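Local coordinates for 5'-nucleotidase SurE (Aquifex aeolicus, PDB 2WQK), which probably hydrolyses nucleoside 5'-monophosphates to nucleosides and phosphate, using one divalent metal cation per subunit, at residues N132-F135 with E136-A139. Sequence-based numbering, arbitrary orientation.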
loop_
_atom_site.group_PDB
_atom_site.type_symbol
_atom_site.label_atom_id
_atom_site.label_comp_id
_atom_site.label_asym_id
_atom_site.label_seq_id
_atom_site.Cartn_x
_atom_site.Cartn_y
_atom_site.Cartn_z
ATOM N N ASN A 132 -14.135 -19.120 12.424
ATOM C CA ASN A 132 -15.155 -19.191 13.464
ATOM C C ASN A 132 -14.510 -19.058 14.828
ATOM O O ASN A 132 -14.681 -19.900 15.714
ATOM C CB ASN A 132 -15.943 -20.503 13.393
ATOM C CG ASN A 132 -16.437 -20.816 11.996
ATOM O OD1 ASN A 132 -16.940 -19.941 11.289
ATOM N ND2 ASN A 132 -16.287 -22.084 11.585
ATOM N N ILE A 133 -13.756 -17.983 14.989
ATOM C CA ILE A 133 -13.116 -17.742 16.262
ATOM C C ILE A 133 -14.135 -17.233 17.291
ATOM O O ILE A 133 -14.842 -16.229 17.056
ATOM C CB ILE A 133 -11.967 -16.734 16.115
ATOM C CG1 ILE A 133 -10.888 -17.310 15.177
ATOM C CG2 ILE A 133 -11.381 -16.416 17.500
ATOM C CD1 ILE A 133 -9.756 -16.356 14.849
ATOM N N MET A 134 -14.132 -17.886 18.439
ATOM C CA MET A 134 -15.059 -17.557 19.537
ATOM C C MET A 134 -14.475 -16.449 20.438
ATOM O O MET A 134 -14.046 -16.698 21.571
ATOM C CB MET A 134 -15.346 -18.808 20.355
ATOM C CG MET A 134 -16.101 -19.888 19.543
ATOM S SD MET A 134 -16.419 -21.402 20.479
ATOM C CE MET A 134 -14.831 -22.210 20.333
ATOM N N PHE A 135 -14.452 -15.222 19.920
ATOM C CA PHE A 135 -13.824 -14.108 20.644
ATOM C C PHE A 135 -14.443 -13.854 22.013
ATOM O O PHE A 135 -13.747 -13.473 22.920
ATOM C CB PHE A 135 -13.877 -12.848 19.804
ATOM C CG PHE A 135 -12.982 -12.899 18.609
ATOM C CD1 PHE A 135 -11.592 -12.733 18.754
ATOM C CD2 PHE A 135 -13.495 -13.084 17.339
ATOM C CE1 PHE A 135 -10.786 -12.811 17.645
ATOM C CE2 PHE A 135 -12.666 -13.120 16.230
ATOM C CZ PHE A 135 -11.315 -12.975 16.401
ATOM N N GLU A 136 -15.766 -14.048 22.171
ATOM C CA GLU A 136 -16.347 -13.830 23.495
ATOM C C GLU A 136 -15.941 -14.866 24.518
ATOM O O GLU A 136 -15.791 -14.523 25.688
ATOM C CB GLU A 136 -17.871 -13.726 23.431
ATOM C CG GLU A 136 -18.311 -12.572 22.598
ATOM C CD GLU A 136 -19.814 -12.362 22.638
ATOM O OE1 GLU A 136 -20.526 -13.243 23.140
ATOM O OE2 GLU A 136 -20.253 -11.313 22.159
ATOM N N GLU A 137 -15.756 -16.120 24.092
ATOM C CA GLU A 137 -15.215 -17.133 24.967
ATOM C C GLU A 137 -13.764 -16.810 25.327
ATOM O O GLU A 137 -13.364 -16.914 26.467
ATOM C CB GLU A 137 -15.269 -18.517 24.324
ATOM C CG GLU A 137 -16.708 -19.027 24.047
ATOM C CD GLU A 137 -17.473 -19.284 25.311
ATOM O OE1 GLU A 137 -16.923 -19.817 26.275
ATOM O OE2 GLU A 137 -18.677 -18.954 25.338
ATOM N N ILE A 138 -12.985 -16.424 24.328
ATOM C CA ILE A 138 -11.583 -16.081 24.557
ATOM C C ILE A 138 -11.441 -14.910 25.527
ATOM O O ILE A 138 -10.541 -14.903 26.389
ATOM C CB ILE A 138 -10.858 -15.803 23.215
ATOM C CG1 ILE A 138 -10.688 -17.124 22.462
ATOM C CG2 ILE A 138 -9.484 -15.107 23.416
ATOM C CD1 ILE A 138 -10.248 -16.987 21.001
ATOM N N ALA A 139 -12.336 -13.929 25.417
ATOM C CA ALA A 139 -12.247 -12.746 26.285
ATOM C C ALA A 139 -12.366 -13.108 27.747
ATOM O O ALA A 139 -11.809 -12.444 28.609
ATOM C CB ALA A 139 -13.297 -11.665 25.911
#
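I133, in the loop before helix 135-152, meets I138 of its first turn on the inner side. The methyl I133 CG2 lies 3.7 Å from I138 CD1. With I133 CG1 beside the backbone N (chi1 -62°), the CG2 methyl falls on the far side from N and lies over the centre of the F135 ring, 3.5 Å above the plane. One methyl thus packs against both the ring and I138. Beyond them, I93 and A127 of the central sheet touch I138, and P15 and A19 of helix 15-24 touch F135.

Two backbone bonds close the turn. I138 N donates to M134 O at 3.0 Å. A139 N donates to F135 O at 2.9 Å.

The outer side is looser. M134 CB touches E137 CG at 3.9 Å, and the rest of the M134 chain turns off from E137. The E137 chain bends beyond CB, and OE1 accepts a hydrogen bond from Y169 N while OE2 pairs with K140 NZ in a salt bridge. E136 is exposed and extends away from the loop.

M134 is the N-cap residue and the centre of an inverse gamma turn. Together these features form the N-terminal start of helix 135-152, which follows strand 122-128 in the SurE alpha/beta fold.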